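Local coordinates for protein cruciferin (Brassica napus, PDB 3KGL) that probably serves as a seed storage protein, an 11S globulin laid down as a nutrient reservoir for the germinating plant, at residues K53-P58 against N251-Q256; N191-Y196 against V206-R211; A198-Q203 against P215-L220; I219-T224 against Q243-N248. All coordinates share one frame; numbering follows the deposited sequence.

Contact 1: residues K53-P58 against N251-Q256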
# COMPACT_ATOMS: atom_id res chain seq x y z
N LYS A 53 -27.04 -31.23 -0.06
CA LYS A 53 -26.34 -32.01 -1.09
C LYS A 53 -25.57 -31.04 -1.99
O LYS A 53 -25.04 -31.42 -3.04
CB LYS A 53 -27.32 -32.82 -1.94
CG LYS A 53 -27.98 -34.01 -1.27
CD LYS A 53 -29.38 -34.25 -1.85
CE LYS A 53 -29.43 -34.12 -3.38
NZ LYS A 53 -30.82 -34.15 -3.95
N GLY A 54 -25.54 -29.78 -1.56
CA GLY A 54 -25.03 -28.70 -2.39
C GLY A 54 -23.55 -28.46 -2.24
O GLY A 54 -23.04 -28.28 -1.14
N LEU A 55 -22.87 -28.44 -3.38
CA LEU A 55 -21.44 -28.20 -3.40
C LEU A 55 -21.16 -26.87 -4.07
O LEU A 55 -21.61 -26.63 -5.19
CB LEU A 55 -20.73 -29.33 -4.16
CG LEU A 55 -19.28 -29.05 -4.56
CD1 LEU A 55 -18.45 -28.71 -3.32
CD2 LEU A 55 -18.67 -30.22 -5.32
N TYR A 56 -20.43 -26.00 -3.37
CA TYR A 56 -19.89 -24.78 -3.96
C TYR A 56 -18.48 -25.07 -4.49
O TYR A 56 -17.59 -25.40 -3.72
CB TYR A 56 -19.85 -23.64 -2.93
CG TYR A 56 -19.15 -22.41 -3.45
CD1 TYR A 56 -19.88 -21.35 -3.98
CD2 TYR A 56 -17.77 -22.30 -3.44
CE1 TYR A 56 -19.25 -20.22 -4.48
CE2 TYR A 56 -17.13 -21.17 -3.93
CZ TYR A 56 -17.87 -20.14 -4.44
OH TYR A 56 -17.24 -19.01 -4.93
N LEU A 57 -18.30 -24.96 -5.81
CA LEU A 57 -17.12 -25.48 -6.49
C LEU A 57 -15.93 -24.56 -6.34
O LEU A 57 -16.09 -23.35 -6.26
CB LEU A 57 -17.43 -25.74 -7.96
CG LEU A 57 -18.41 -26.89 -8.23
CD1 LEU A 57 -18.88 -26.90 -9.66
CD2 LEU A 57 -17.74 -28.21 -7.91
N PRO A 58 -14.72 -25.14 -6.31
CA PRO A 58 -13.44 -24.48 -6.04
C PRO A 58 -13.25 -23.17 -6.81
O PRO A 58 -13.28 -23.14 -8.04
CB PRO A 58 -12.41 -25.50 -6.51
CG PRO A 58 -13.06 -26.77 -6.36
CD PRO A 58 -14.52 -26.56 -6.66
N ASN A 251 -22.36 -22.31 -10.14
CA ASN A 251 -21.20 -22.69 -9.36
C ASN A 251 -21.51 -23.44 -8.07
O ASN A 251 -20.60 -23.95 -7.42
CB ASN A 251 -20.36 -21.45 -9.06
CG ASN A 251 -19.00 -21.80 -8.55
OD1 ASN A 251 -18.74 -21.73 -7.35
ND2 ASN A 251 -18.14 -22.22 -9.46
N ILE A 252 -22.78 -23.51 -7.68
CA ILE A 252 -23.23 -24.35 -6.57
C ILE A 252 -24.10 -25.50 -7.13
O ILE A 252 -25.22 -25.27 -7.58
CB ILE A 252 -24.06 -23.54 -5.56
CG1 ILE A 252 -23.56 -22.10 -5.50
CG2 ILE A 252 -24.03 -24.19 -4.19
CD1 ILE A 252 -23.77 -21.41 -4.16
N ILE A 253 -23.58 -26.72 -7.11
CA ILE A 253 -24.24 -27.83 -7.79
C ILE A 253 -24.83 -28.91 -6.89
O ILE A 253 -24.44 -29.06 -5.73
CB ILE A 253 -23.28 -28.52 -8.78
CG1 ILE A 253 -22.07 -29.10 -8.02
CG2 ILE A 253 -22.87 -27.56 -9.89
CD1 ILE A 253 -21.25 -30.09 -8.82
N ARG A 254 -25.77 -29.67 -7.43
CA ARG A 254 -26.30 -30.82 -6.72
C ARG A 254 -25.32 -31.97 -6.84
O ARG A 254 -24.97 -32.41 -7.96
CB ARG A 254 -27.71 -31.20 -7.22
CG ARG A 254 -28.40 -32.26 -6.37
CD ARG A 254 -29.85 -31.90 -6.02
NE ARG A 254 -29.94 -30.94 -4.91
CZ ARG A 254 -30.50 -29.73 -5.00
NH1 ARG A 254 -31.06 -29.32 -6.13
NH2 ARG A 254 -30.53 -28.93 -3.93
N VAL A 255 -24.84 -32.45 -5.70
CA VAL A 255 -23.92 -33.57 -5.72
C VAL A 255 -24.72 -34.84 -5.70
O VAL A 255 -25.36 -35.18 -4.70
CB VAL A 255 -22.94 -33.55 -4.54
CG1 VAL A 255 -22.18 -34.85 -4.47
CG2 VAL A 255 -21.97 -32.39 -4.70
N GLN A 256 -24.71 -35.54 -6.83
CA GLN A 256 -25.27 -36.88 -6.90
C GLN A 256 -24.25 -37.86 -6.33
O GLN A 256 -23.08 -37.88 -6.75
CB GLN A 256 -25.63 -37.26 -8.34
CG GLN A 256 -25.93 -36.09 -9.27
CD GLN A 256 -27.30 -35.45 -9.03
OE1 GLN A 256 -27.65 -34.47 -9.70
NE2 GLN A 256 -28.06 -35.99 -8.09
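Leu55 and Ile253 bond to each other twice through their backbones, Leu55 N to Ile253 O at 2.9 Å and Ile253 N to Leu55 O at 2.8 Å. The ladder continues both ways: Val255 N bonds to Lys53 O (2.9 Å) and Leu57 N to Asn251 O (3.0 Å). On the face that carries Tyr56 and Ile252, CG of Tyr56 is anti to its backbone N (chi1 173°), which carries the ring to where Ile252 CD1 meets its edge in plane, 3.9 Å from Tyr56 CD1. The side-chain amide of Asn251 lies over one face, its plane turned 75° from that of the ring. The phenol OH bonds to Ser59 OG and to a bound glycerol. This pairing adds the short strand 252-254, antiparallel, to a sheet of the N-terminal cupin domain, in which strand 54-61 also pairs with 162-166 and 194-196. A leucine in place of Tyr56 would probably leave Ser59 OG without this partner and open a gap between the Asn251 amide and Ile252. Leu55 and Ile253 turn to the reverse face, where Leu55 CB packs on Val255 CG2. Leu57 CD1 lies 4.1 Å from Ile253 CG2, the two side chains crossing at about a right angle. Outermost, the bent chain of Lys53 crosses Arg254 obliquely; Lys53 NZ and Arg254 NE, 3.5 Å apart, are both donors and probably repel.

Contact 2: residues N191-Y196 against V206-R211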
# COMPACT_ATOMS: atom_id res chain seq x y z
N ASN A 191 -12.70 -4.26 -8.16
CA ASN A 191 -13.75 -5.29 -8.09
C ASN A 191 -13.27 -6.58 -7.42
O ASN A 191 -12.07 -6.87 -7.40
CB ASN A 191 -14.30 -5.65 -9.48
CG ASN A 191 -14.45 -4.46 -10.38
OD1 ASN A 191 -15.56 -3.92 -10.56
ND2 ASN A 191 -13.35 -4.05 -10.97
N PRO A 192 -14.22 -7.36 -6.88
CA PRO A 192 -13.91 -8.69 -6.38
C PRO A 192 -13.84 -9.59 -7.58
O PRO A 192 -14.66 -9.46 -8.48
CB PRO A 192 -15.13 -9.03 -5.53
CG PRO A 192 -16.21 -8.27 -6.15
CD PRO A 192 -15.60 -6.97 -6.51
N ARG A 193 -12.87 -10.49 -7.64
CA ARG A 193 -12.77 -11.34 -8.81
C ARG A 193 -12.61 -12.79 -8.44
O ARG A 193 -11.54 -13.23 -8.02
CB ARG A 193 -11.65 -10.89 -9.73
CG ARG A 193 -11.91 -9.54 -10.34
CD ARG A 193 -11.09 -9.37 -11.59
NE ARG A 193 -11.10 -8.00 -12.07
CZ ARG A 193 -11.75 -7.60 -13.15
NH1 ARG A 193 -12.45 -8.46 -13.87
NH2 ARG A 193 -11.69 -6.33 -13.52
N PRO A 194 -13.70 -13.55 -8.59
CA PRO A 194 -13.67 -14.99 -8.41
C PRO A 194 -12.96 -15.58 -9.61
O PRO A 194 -13.16 -15.13 -10.75
CB PRO A 194 -15.15 -15.38 -8.46
CG PRO A 194 -15.92 -14.11 -8.53
CD PRO A 194 -15.01 -13.08 -9.07
N PHE A 195 -12.11 -16.56 -9.37
CA PHE A 195 -11.59 -17.36 -10.46
C PHE A 195 -12.13 -18.74 -10.28
O PHE A 195 -11.80 -19.44 -9.32
CB PHE A 195 -10.07 -17.35 -10.47
CG PHE A 195 -9.47 -16.08 -11.01
CD1 PHE A 195 -8.99 -16.01 -12.30
CD2 PHE A 195 -9.39 -14.95 -10.21
CE1 PHE A 195 -8.43 -14.86 -12.78
CE2 PHE A 195 -8.83 -13.80 -10.70
CZ PHE A 195 -8.35 -13.75 -11.98
N TYR A 196 -12.98 -19.14 -11.22
CA TYR A 196 -13.72 -20.38 -11.11
C TYR A 196 -12.98 -21.53 -11.77
O TYR A 196 -12.67 -21.50 -12.96
CB TYR A 196 -15.11 -20.19 -11.71
CG TYR A 196 -16.00 -19.33 -10.85
CD1 TYR A 196 -16.37 -19.76 -9.58
CD2 TYR A 196 -16.46 -18.09 -11.27
CE1 TYR A 196 -17.18 -19.00 -8.77
CE2 TYR A 196 -17.27 -17.31 -10.45
CZ TYR A 196 -17.63 -17.78 -9.20
OH TYR A 196 -18.43 -17.04 -8.36
N VAL A 206 -21.75 -9.86 -13.38
CA VAL A 206 -22.79 -8.85 -13.34
C VAL A 206 -22.51 -7.80 -12.28
O VAL A 206 -23.14 -6.74 -12.27
CB VAL A 206 -24.14 -9.50 -13.04
CG1 VAL A 206 -24.44 -10.58 -14.07
CG2 VAL A 206 -24.12 -10.11 -11.65
N TRP A 207 -21.56 -8.10 -11.39
CA TRP A 207 -21.18 -7.22 -10.29
C TRP A 207 -20.10 -6.22 -10.69
O TRP A 207 -19.82 -5.28 -9.95
CB TRP A 207 -20.74 -8.03 -9.07
CG TRP A 207 -19.58 -8.94 -9.34
CD1 TRP A 207 -18.26 -8.69 -9.09
CD2 TRP A 207 -19.63 -10.26 -9.93
NE1 TRP A 207 -17.49 -9.76 -9.47
CE2 TRP A 207 -18.30 -10.74 -9.99
CE3 TRP A 207 -20.66 -11.07 -10.41
CZ2 TRP A 207 -17.98 -11.99 -10.51
CZ3 TRP A 207 -20.33 -12.32 -10.92
CH2 TRP A 207 -19.00 -12.76 -10.97
N ILE A 208 -19.50 -6.43 -11.86
CA ILE A 208 -18.58 -5.49 -12.49
C ILE A 208 -19.33 -4.69 -13.57
O ILE A 208 -20.32 -5.18 -14.12
CB ILE A 208 -17.39 -6.24 -13.12
CG1 ILE A 208 -16.80 -7.24 -12.12
CG2 ILE A 208 -16.32 -5.29 -13.59
CD1 ILE A 208 -15.53 -7.88 -12.61
N GLU A 209 -18.87 -3.49 -13.91
CA GLU A 209 -19.62 -2.59 -14.81
C GLU A 209 -19.87 -3.06 -16.25
O GLU A 209 -21.00 -3.43 -16.61
CB GLU A 209 -19.00 -1.19 -14.85
CG GLU A 209 -19.49 -0.29 -13.73
CD GLU A 209 -18.79 1.06 -13.70
OE1 GLU A 209 -18.47 1.59 -14.80
OE2 GLU A 209 -18.56 1.57 -12.59
N GLY A 210 -18.85 -3.02 -17.09
CA GLY A 210 -19.05 -3.22 -18.52
C GLY A 210 -18.88 -4.65 -19.02
O GLY A 210 -18.23 -4.88 -20.04
N ARG A 211 -19.47 -5.60 -18.31
CA ARG A 211 -19.37 -7.00 -18.71
C ARG A 211 -20.31 -7.41 -19.88
O ARG A 211 -20.08 -8.41 -20.58
CB ARG A 211 -19.55 -7.88 -17.47
CG ARG A 211 -18.35 -7.84 -16.54
CD ARG A 211 -17.20 -8.76 -17.02
NE ARG A 211 -17.00 -8.77 -18.47
CZ ARG A 211 -15.89 -9.16 -19.10
NH1 ARG A 211 -14.82 -9.58 -18.42
NH2 ARG A 211 -15.85 -9.13 -20.42
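Trp207 and Ile208, neighbours in a long loop, close down on residues 191-194, at the start of the strand region of the N-terminal cupin domain. Trp207 has most surface covered here. Its CG sits between the backbone N and the carbonyl carbon (chi1 58°), and the indole spans two prolines. At the pyrrole end Pro192 CG lies 3.6 Å from Trp207 CD1, the two side chains sliding past each other in opposite directions. At the far end Pro194 meets the indole tip to tip, its CD 3.5 Å from Trp207 CZ2. Beyond these segments the same indole also touches Leu21, Val30 and Gln216, so it is buried.

Ile208 packs its methyl groups against two polar side chains. Its CG2 branch, anti to the backbone N, reaches Asn191 OD1 at 3.4 Å, the two side chains crossing at about a right angle. Its CD1 lies over one face of the Arg193 guanidinium, 3.4 Å from Arg193 NH1. Arg193 makes salt bridges with Asp189 and with Asp362 of a neighbouring subunit. Asn191 is likewise engaged, OD1 with His33 and ND2 with Asn5 of the neighbouring subunit, so this packing is itself part of a subunit interface.

One hydrogen bond joins the segments: Trp207 NE1 donates to Pro192 O at 3.0 Å, with that oxygen only 9° out of the indole plane.

Contact 3: residues A198-Q203 against P215-L220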
# COMPACT_ATOMS: atom_id res chain seq x y z
N ALA A 198 -14.18 -24.77 -11.98
CA ALA A 198 -15.04 -25.80 -12.53
C ALA A 198 -16.36 -25.25 -13.00
O ALA A 198 -16.74 -25.39 -14.18
CB ALA A 198 -15.29 -26.88 -11.51
N GLY A 199 -17.07 -24.64 -12.06
CA GLY A 199 -18.39 -24.10 -12.33
C GLY A 199 -18.44 -23.13 -13.49
O GLY A 199 -17.53 -22.32 -13.71
N ASN A 200 -19.52 -23.23 -14.25
CA ASN A 200 -19.84 -22.24 -15.25
C ASN A 200 -20.76 -21.19 -14.61
O ASN A 200 -21.58 -21.51 -13.76
CB ASN A 200 -20.52 -22.91 -16.45
CG ASN A 200 -20.20 -22.23 -17.76
OD1 ASN A 200 -19.12 -21.67 -17.92
ND2 ASN A 200 -21.13 -22.27 -18.71
N ASN A 201 -20.59 -19.93 -14.98
CA ASN A 201 -21.58 -18.92 -14.62
C ASN A 201 -22.15 -18.27 -15.86
O ASN A 201 -21.53 -17.38 -16.43
CB ASN A 201 -20.99 -17.84 -13.72
CG ASN A 201 -21.98 -16.73 -13.43
OD1 ASN A 201 -23.19 -16.96 -13.42
ND2 ASN A 201 -21.47 -15.53 -13.21
N PRO A 202 -23.36 -18.68 -16.27
CA PRO A 202 -23.91 -18.18 -17.52
C PRO A 202 -24.38 -16.73 -17.38
O PRO A 202 -24.58 -16.05 -18.38
CB PRO A 202 -25.11 -19.10 -17.77
CG PRO A 202 -25.08 -20.13 -16.67
CD PRO A 202 -24.32 -19.52 -15.55
N GLN A 203 -24.52 -16.26 -16.14
CA GLN A 203 -24.95 -14.89 -15.88
C GLN A 203 -23.83 -13.89 -16.06
O GLN A 203 -24.09 -12.71 -16.32
CB GLN A 203 -25.46 -14.77 -14.45
CG GLN A 203 -26.75 -15.51 -14.18
CD GLN A 203 -27.33 -15.08 -12.86
OE1 GLN A 203 -27.55 -15.90 -11.97
NE2 GLN A 203 -27.54 -13.78 -12.71
N PRO A 215 -21.14 -14.60 -20.70
CA PRO A 215 -21.06 -15.68 -19.71
C PRO A 215 -19.65 -15.80 -19.12
O PRO A 215 -18.63 -15.43 -19.73
CB PRO A 215 -21.42 -16.94 -20.52
CG PRO A 215 -21.88 -16.45 -21.84
CD PRO A 215 -21.33 -15.10 -22.07
N GLN A 216 -19.59 -16.33 -17.90
CA GLN A 216 -18.33 -16.50 -17.24
C GLN A 216 -18.06 -17.97 -17.11
O GLN A 216 -18.73 -18.68 -16.36
CB GLN A 216 -18.32 -15.86 -15.85
CG GLN A 216 -16.94 -15.75 -15.24
CD GLN A 216 -17.00 -15.32 -13.81
OE1 GLN A 216 -17.99 -15.53 -13.14
NE2 GLN A 216 -15.92 -14.71 -13.34
N LYS A 217 -17.04 -18.40 -17.84
CA LYS A 217 -16.63 -19.78 -17.84
C LYS A 217 -15.52 -20.01 -16.80
O LYS A 217 -14.94 -19.06 -16.30
CB LYS A 217 -16.16 -20.14 -19.25
CG LYS A 217 -16.91 -19.38 -20.34
CD LYS A 217 -16.44 -17.94 -20.43
CE LYS A 217 -16.94 -17.24 -21.66
NZ LYS A 217 -18.41 -17.35 -21.78
N ASN A 218 -15.27 -21.27 -16.47
CA ASN A 218 -14.13 -21.61 -15.62
C ASN A 218 -12.82 -21.35 -16.32
O ASN A 218 -12.79 -21.06 -17.52
CB ASN A 218 -14.19 -23.07 -15.15
CG ASN A 218 -14.09 -24.06 -16.30
OD1 ASN A 218 -13.24 -23.92 -17.18
ND2 ASN A 218 -14.96 -25.07 -16.29
N ILE A 219 -11.74 -21.46 -15.57
CA ILE A 219 -10.41 -21.18 -16.10
C ILE A 219 -10.07 -22.11 -17.26
O ILE A 219 -9.59 -21.66 -18.30
CB ILE A 219 -9.35 -21.31 -15.02
CG1 ILE A 219 -9.46 -20.14 -14.06
CG2 ILE A 219 -7.98 -21.35 -15.63
CD1 ILE A 219 -8.60 -20.33 -12.85
N LEU A 220 -10.33 -23.40 -17.07
CA LEU A 220 -10.09 -24.43 -18.09
C LEU A 220 -10.72 -24.13 -19.45
O LEU A 220 -10.15 -24.46 -20.48
CB LEU A 220 -10.54 -25.80 -17.59
CG LEU A 220 -9.58 -26.56 -16.66
CD1 LEU A 220 -8.46 -25.68 -16.14
CD2 LEU A 220 -10.33 -27.21 -15.50
O HOH W 1 -16.63 -23.08 -18.23
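Asn201 and Gln216 form the tight part of this contact, where the two segments run in opposite directions. Their backbones bond to each other twice, Asn201 N to Gln216 O at 2.6 Å and Gln216 N to Asn201 O at 2.7 Å. Beside this pair the side chains cross with their amide planes 62° apart, and Asn201 ND2 gives only a weak bond to Gln216 OE1 (3.5 Å). Gln216 NE2 has its stronger partner in the carbonyl of Asp362 of a neighbouring subunit.

A second firm point lies at Asn218, whose CG sits between the backbone N and the carbonyl carbon (chi1 64°). From there ND2 gives a nearly straight bond to Ala198 O at 2.8 Å, with that oxygen in the plane of the amide. The same carbonyl also accepts from Asn244 ND2, while Asn218 OD1 accepts from Asn221 N, so both ends of the Asn218 amide are held.

Between these two points a water links the Asn200 side chain to the backbone of Asn218: it donates to Asn200 OD1 (2.9 Å) and accepts from Asn218 N (2.9 Å). The other end is looser. There Pro215, which is exposed, rests its CB 3.9 Å from Pro202 O, a plain van der Waals touch, and Lys217 NZ curls back to a weak bond with Pro215 O.

Asn201 OD1 accepts from Gln203 N, closing an Asx turn beside a single antiparallel beta bridge, which joins two parts of the long loop between strand 194-196 and helix 225-232.

Contact 4: residues I219-T224 against Q243-N248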
# COMPACT_ATOMS: atom_id res chain seq x y z
N ILE A 219 -11.74 -21.46 -15.57
CA ILE A 219 -10.41 -21.18 -16.10
C ILE A 219 -10.07 -22.11 -17.26
O ILE A 219 -9.59 -21.66 -18.30
CB ILE A 219 -9.35 -21.31 -15.02
CG1 ILE A 219 -9.46 -20.14 -14.06
CG2 ILE A 219 -7.98 -21.35 -15.63
CD1 ILE A 219 -8.60 -20.33 -12.85
N LEU A 220 -10.33 -23.40 -17.07
CA LEU A 220 -10.09 -24.43 -18.09
C LEU A 220 -10.72 -24.13 -19.45
O LEU A 220 -10.15 -24.46 -20.48
CB LEU A 220 -10.54 -25.80 -17.59
CG LEU A 220 -9.58 -26.56 -16.66
CD1 LEU A 220 -8.46 -25.68 -16.14
CD2 LEU A 220 -10.33 -27.21 -15.50
N ASN A 221 -11.89 -23.50 -19.46
CA ASN A 221 -12.55 -23.14 -20.71
C ASN A 221 -11.71 -22.26 -21.64
O ASN A 221 -11.95 -22.18 -22.84
CB ASN A 221 -13.87 -22.44 -20.43
CG ASN A 221 -14.60 -22.02 -21.70
OD1 ASN A 221 -14.61 -20.84 -22.06
ND2 ASN A 221 -15.20 -22.99 -22.39
N GLY A 222 -10.71 -21.58 -21.08
CA GLY A 222 -9.98 -20.58 -21.83
C GLY A 222 -8.82 -21.15 -22.61
O GLY A 222 -8.22 -20.46 -23.43
N PHE A 223 -8.50 -22.40 -22.34
CA PHE A 223 -7.42 -23.06 -23.05
C PHE A 223 -8.03 -23.94 -24.11
O PHE A 223 -9.11 -24.49 -23.93
CB PHE A 223 -6.58 -23.91 -22.11
CG PHE A 223 -5.84 -23.13 -21.06
CD1 PHE A 223 -4.71 -22.41 -21.38
CD2 PHE A 223 -6.25 -23.15 -19.74
CE1 PHE A 223 -4.01 -21.72 -20.41
CE2 PHE A 223 -5.56 -22.45 -18.77
CZ PHE A 223 -4.44 -21.74 -19.11
N THR A 224 -7.34 -24.10 -25.23
CA THR A 224 -7.80 -25.04 -26.23
C THR A 224 -7.80 -26.44 -25.64
O THR A 224 -6.93 -26.79 -24.85
CB THR A 224 -6.93 -25.00 -27.48
OG1 THR A 224 -5.56 -25.27 -27.13
CG2 THR A 224 -7.02 -23.63 -28.13
N GLN A 243 -13.97 -28.31 -19.60
CA GLN A 243 -14.30 -26.92 -19.87
C GLN A 243 -15.75 -26.50 -19.58
O GLN A 243 -16.16 -25.37 -19.88
CB GLN A 243 -13.98 -26.60 -21.32
CG GLN A 243 -12.57 -26.92 -21.73
CD GLN A 243 -12.33 -26.46 -23.15
OE1 GLN A 243 -12.91 -26.99 -24.10
NE2 GLN A 243 -11.48 -25.46 -23.30
N ASN A 244 -16.53 -27.41 -18.99
CA ASN A 244 -17.94 -27.19 -18.75
C ASN A 244 -18.59 -26.15 -19.65
O ASN A 244 -19.28 -25.24 -19.17
CB ASN A 244 -18.16 -26.81 -17.30
CG ASN A 244 -18.28 -27.99 -16.41
OD1 ASN A 244 -18.72 -29.07 -16.83
ND2 ASN A 244 -17.92 -27.81 -15.15
N GLN A 245 -18.39 -26.26 -20.96
CA GLN A 245 -19.00 -25.30 -21.86
C GLN A 245 -20.50 -25.52 -21.91
O GLN A 245 -20.97 -26.63 -22.15
CB GLN A 245 -18.39 -25.37 -23.26
CG GLN A 245 -17.93 -26.75 -23.68
CD GLN A 245 -16.95 -26.70 -24.84
OE1 GLN A 245 -16.61 -27.72 -25.44
NE2 GLN A 245 -16.48 -25.49 -25.16
N GLN A 246 -21.24 -24.45 -21.65
CA GLN A 246 -22.69 -24.46 -21.75
C GLN A 246 -23.39 -25.06 -20.51
O GLN A 246 -24.61 -25.06 -20.43
CB GLN A 246 -23.17 -25.17 -23.04
CG GLN A 246 -22.26 -25.06 -24.28
CD GLN A 246 -21.78 -23.63 -24.59
OE1 GLN A 246 -22.41 -22.65 -24.20
NE2 GLN A 246 -20.65 -23.53 -25.30
N ASP A 247 -22.62 -25.58 -19.56
CA ASP A 247 -23.17 -26.10 -18.31
C ASP A 247 -23.96 -25.00 -17.59
O ASP A 247 -23.42 -23.94 -17.27
CB ASP A 247 -22.05 -26.65 -17.43
CG ASP A 247 -22.56 -27.20 -16.10
OD1 ASP A 247 -23.79 -27.25 -15.90
OD2 ASP A 247 -21.72 -27.60 -15.25
N ASN A 248 -25.24 -25.27 -17.33
CA ASN A 248 -26.13 -24.28 -16.73
C ASN A 248 -26.44 -24.51 -15.25
O ASN A 248 -27.46 -24.04 -14.75
CB ASN A 248 -27.44 -24.18 -17.51
CG ASN A 248 -27.52 -22.92 -18.36
OD1 ASN A 248 -26.58 -22.58 -19.10
ND2 ASN A 248 -28.64 -22.21 -18.26
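The Gln243 amide meets Leu220 edge-on: Gln243 NE2 gives a bond to Leu220 O, 3.3 Å away and only 2° out of the plane of the amide. Gln243 NE2 and Phe223 N reach this oxygen from opposite faces of the carbonyl plane, Phe223 N at 3.2 Å from Leu220 O, so two donors grip it. Asn221 and Gln245 bring the other two amides, their planes 71° apart and the side chains at about a right angle, with Asn221 ND2 3.9 Å from Gln245 NE2.

Gln243 reaches across with CG anti to the carbonyl carbon (chi1 -55°) and a chain extended beyond it. Its CB lies 3.8 Å from Asn221 CA, and its CG lies 3.7 Å from Leu220 O. The same side chain touches Pro225 and Leu228 of the next helix. An alanine here would probably cost Leu220 O its second donor and open a gap where CG and the amide fill the space beside Pro225 and Leu228.

Gly222 N bonds back to Ile219 O at 3.0 Å, tightening the 3-10 turn of residues 220-222. Gly222 O accepts from Arg366 NE of a neighbouring subunit.

Thr224 then takes the N-cap position of helix 225-232, and Gln243 lies at the end of the helix 236-242 region. The contact therefore ties together the entry and exit of a helical pair of the kind that extends from each cupin barrel in 11S globulins.

Contacts 3 and 4 are the closest pair, with centres about 6 Å apart; they share Ile219 and Leu220, and Asn200 ND2 probably bonds to Asp247 O at 3.2 Å. Contact 2 joins them through a probable bond from Ile219 N to Tyr196 O (2.8 Å). Contact 1 has its centre about 14 Å from that of contact 3 and touches it where Leu57 CD1 comes 4.0 Å from Ala198 CB. Residues 243-248 and 251-256 follow one another closely, so contact 4 leads into contact 1. The hydroxyls of Tyr56 and Tyr196, from contacts 1 and 2, bond to one or more glycerol molecules, probably from the crystallisation liquor. All four contacts touch a second subunit.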